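Local coordinates for protein possible marr-transcriptional regulator (Streptomyces coelicolor, PDB 4B8X) that is a winged-helix transcriptional regulator of the MarR family that probably binds DNA as a dimer, at the interface of chains A and B. Residues are numbered along the deposited sequence; one frame, centred on the assembly and turned at random. Chains: chain A/B, Possible marr-transcriptional regulator.

The interface of chains A and B. Residues chain A 9, 12-13, 16-17, 133; chain B 13, 130, 134, 137-138.
A:Met133 and B:Ile130 meet in the two-fold symmetric interface of this MarR-family winged-helix protein, a family that typically works as a dimer joined through its terminal helices. Here helix 129-140 of chain B packs against both helix 5-28 and helix 129-140 of chain A. The A:Met133 chain leaves its backbone with CG between N and the carbonyl carbon (chi1 78°) and then runs extended. Beyond CB, its CG approaches B:Ile130 CG1 at 4.1 Å. The sulphur SD lies 3.8 Å from B:Ile130 CA. The methyl CE sits between the B:Ile130 backbone and the fork of B:Leu134, 4.0 Å from B:Leu134 CG. A long, unbranched thioether suits this place because it can reach across to the backbone of the partner helix; an alanine here would probably leave a gap beside B:Ile130 and B:Leu134 and set their side chains freer to shift. The branched B:Ile130 serves two neighbours: with CG1 beside the backbone N (chi1 -69°) and facing the methionine, CG2 lies anti to that N and points at helix 5-28 of chain A, 3.8 Å from A:Ile13 CG1. The gamma-branch of B:Leu134 suits the same helix, since B:Leu134 CD1 lies 3.6 Å from the carbonyl oxygen A:Ser12 O while CD2 reaches the A:Ala16 methyl. The small A:Ala16 lets the helices come close, its CB touching B:Leu137 CD2 at 3.8 Å and also meeting B:Ile13 CG2. That same isoleucine branch packs on the backbone of A:Gln17, one turn from A:Ile13. A:Ser12 OG lies 2.8 Å from water 1, which B:Arg138 NH1 also meets, its N-H fairly straight (153°), so short hydroxyl and long guanidinium are linked through solvent.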
ATOM      1  N   ALA A   9      -7.292   5.619 -11.778  1.00 10.51           N
ATOM      2  CA  ALA A   9      -7.695   4.515 -10.901  1.00 10.22           C
ATOM      3  C   ALA A   9      -6.545   4.044 -10.030  1.00  9.83           C
ATOM      4  O   ALA A   9      -6.710   3.846  -8.833  1.00  9.70           O
ATOM      5  CB  ALA A   9      -8.287   3.391 -11.730  1.00 10.92           C
ATOM      6  N   SER A  12      -5.811   6.542  -7.353  1.00  9.61           N
ATOM      7  CA  SER A  12      -6.833   6.505  -6.346  1.00 10.57           C
ATOM      8  C   SER A  12      -6.662   5.348  -5.355  1.00 10.00           C
ATOM      9  O   SER A  12      -6.823   5.547  -4.150  1.00  9.86           O
ATOM     10  CB  SER A  12      -8.230   6.381  -6.985  1.00 13.41           C
ATOM     11  OG  SER A  12      -8.532   7.463  -7.827  1.00 16.51           O
ATOM     12  N   ILE A  13      -6.366   4.158  -5.879  1.00  9.35           N
ATOM     13  CA  ILE A  13      -6.162   2.985  -5.036  1.00  9.85           C
ATOM     14  C   ILE A  13      -4.925   3.166  -4.148  1.00 10.22           C
ATOM     15  O   ILE A  13      -4.968   2.845  -2.955  1.00 10.52           O
ATOM     16  CB  ILE A  13      -6.063   1.716  -5.923  1.00  9.28           C
ATOM     17  CG1 ILE A  13      -7.436   1.365  -6.508  1.00 10.23           C
ATOM     18  CG2 ILE A  13      -5.504   0.566  -5.102  1.00 11.96           C
ATOM     19  CD1 ILE A  13      -7.391   0.435  -7.694  1.00 11.55           C
ATOM     20  N   ALA A  16      -5.772   5.775  -1.481  1.00  9.70           N
ATOM     21  CA  ALA A  16      -6.697   5.258  -0.491  1.00  9.63           C
ATOM     22  C   ALA A  16      -5.980   4.312   0.459  1.00  9.90           C
ATOM     23  O   ALA A  16      -6.209   4.343   1.675  1.00 10.16           O
ATOM     24  CB  ALA A  16      -7.872   4.560  -1.167  1.00 10.56           C
ATOM     25  N   GLN A  17      -5.114   3.465  -0.070  1.00  9.89           N
ATOM     26  CA  GLN A  17      -4.399   2.522   0.768  1.00  9.70           C
ATOM     27  C   GLN A  17      -3.503   3.266   1.764  1.00 10.39           C
ATOM     28  O   GLN A  17      -3.425   2.880   2.928  1.00 10.69           O
ATOM     29  CB  GLN A  17      -3.599   1.552  -0.099  1.00 10.51           C
ATOM     30  CG  GLN A  17      -2.913   0.465   0.710  1.00 12.17           C
ATOM     31  CD  GLN A  17      -1.496   0.765   1.138  1.00 15.70           C
ATOM     32  OE1 GLN A  17      -0.917   1.759   0.777  1.00 16.76           O
ATOM     33  NE2 GLN A  17      -0.933  -0.137   1.932  1.00 19.89           N
ATOM     34  N   MET A 133     -16.494  -3.159  -6.680  1.00 11.89           N
ATOM     35  CA  MET A 133     -15.739  -2.645  -7.816  1.00 12.20           C
ATOM     36  C   MET A 133     -14.346  -3.254  -7.920  1.00 11.73           C
ATOM     37  O   MET A 133     -13.806  -3.388  -9.029  1.00 12.74           O
ATOM     38  CB  MET A 133     -15.684  -1.100  -7.788  1.00 13.77           C
ATOM     39  CG  MET A 133     -14.692  -0.464  -6.821  1.00 15.71           C
ATOM     40  SD  MET A 133     -14.852   1.329  -6.506  1.00 16.62           S
ATOM     41  CE  MET A 133     -13.327   1.457  -5.588  1.00 13.89           C
TER
ATOM     42  N   ILE B  13      -9.322  -2.654  -0.736  1.00 10.32           N
ATOM     43  CA  ILE B  13      -8.381  -1.592  -1.109  1.00 10.16           C
ATOM     44  C   ILE B  13      -6.948  -2.069  -0.900  1.00 10.40           C
ATOM     45  O   ILE B  13      -6.086  -1.845  -1.757  1.00 11.24           O
ATOM     46  CB  ILE B  13      -8.666  -0.300  -0.325  1.00 10.55           C
ATOM     47  CG1 ILE B  13      -9.977   0.326  -0.806  1.00 10.92           C
ATOM     48  CG2 ILE B  13      -7.492   0.677  -0.401  1.00 11.39           C
ATOM     49  CD1 ILE B  13     -10.544   1.346   0.150  1.00 11.87           C
ATOM     50  N   ILE B 130     -13.822   3.454  -9.921  1.00 11.14           N
ATOM     51  CA  ILE B 130     -12.803   3.408  -8.888  1.00 11.33           C
ATOM     52  C   ILE B 130     -12.406   4.828  -8.471  1.00 10.83           C
ATOM     53  O   ILE B 130     -12.391   5.179  -7.289  1.00 11.31           O
ATOM     54  CB  ILE B 130     -11.582   2.594  -9.320  1.00 11.30           C
ATOM     55  CG1 ILE B 130     -11.952   1.111  -9.423  1.00 13.20           C
ATOM     56  CG2 ILE B 130     -10.416   2.838  -8.359  1.00 13.06           C
ATOM     57  CD1 ILE B 130     -10.913   0.313 -10.180  1.00 17.39           C
ATOM     58  N   LEU B 134     -13.452   6.512  -4.662  1.00  9.75           N
ATOM     59  CA  LEU B 134     -12.402   6.782  -3.687  1.00 10.21           C
ATOM     60  C   LEU B 134     -12.139   8.293  -3.534  1.00 10.74           C
ATOM     61  O   LEU B 134     -11.407   8.718  -2.643  1.00 11.38           O
ATOM     62  CB  LEU B 134     -11.134   6.027  -4.036  1.00 10.81           C
ATOM     63  CG  LEU B 134     -11.280   4.508  -4.026  1.00 11.09           C
ATOM     64  CD1 LEU B 134     -10.009   3.816  -4.509  1.00 12.68           C
ATOM     65  CD2 LEU B 134     -11.671   3.998  -2.638  1.00 12.86           C
ATOM     66  N   LEU B 137     -12.692  10.138   0.009  1.00 13.05           N
ATOM     67  CA  LEU B 137     -11.669   9.806   0.992  1.00 13.09           C
ATOM     68  C   LEU B 137     -10.418  10.667   0.757  1.00 12.56           C
ATOM     69  O   LEU B 137      -9.791  11.182   1.682  1.00 14.02           O
ATOM     70  CB  LEU B 137     -11.330   8.326   0.867  1.00 14.81           C
ATOM     71  CG  LEU B 137     -10.420   7.720   1.918  1.00 16.20           C
ATOM     72  CD1 LEU B 137     -11.087   7.685   3.292  1.00 20.12           C
ATOM     73  CD2 LEU B 137     -10.001   6.319   1.488  1.00 17.71           C
ATOM     74  N   ARG B 138     -10.047  10.828  -0.512  1.00 11.79           N
ATOM     75  CA  ARG B 138      -8.916  11.657  -0.891  1.00 11.58           C
ATOM     76  C   ARG B 138      -9.143  13.162  -0.635  1.00 11.32           C
ATOM     77  O   ARG B 138      -8.229  13.883  -0.234  1.00 12.31           O
ATOM     78  CB  ARG B 138      -8.570  11.380  -2.345  1.00 11.70           C
ATOM     79  CG  ARG B 138      -8.025   9.972  -2.559  1.00 12.31           C
ATOM     80  CD  ARG B 138      -7.716   9.727  -4.022  1.00 12.51           C
ATOM     81  NE  ARG B 138      -6.655  10.630  -4.443  1.00 13.89           N
ATOM     82  CZ  ARG B 138      -6.394  10.922  -5.706  1.00 14.96           C
ATOM     83  NH1 ARG B 138      -7.162  10.411  -6.664  1.00 17.55           N
ATOM     84  NH2 ARG B 138      -5.393  11.728  -5.995  1.00 19.47           N
TER
HETATM   85  O   HOH W   1     -10.110   9.251  -6.442  1.00 14.47           O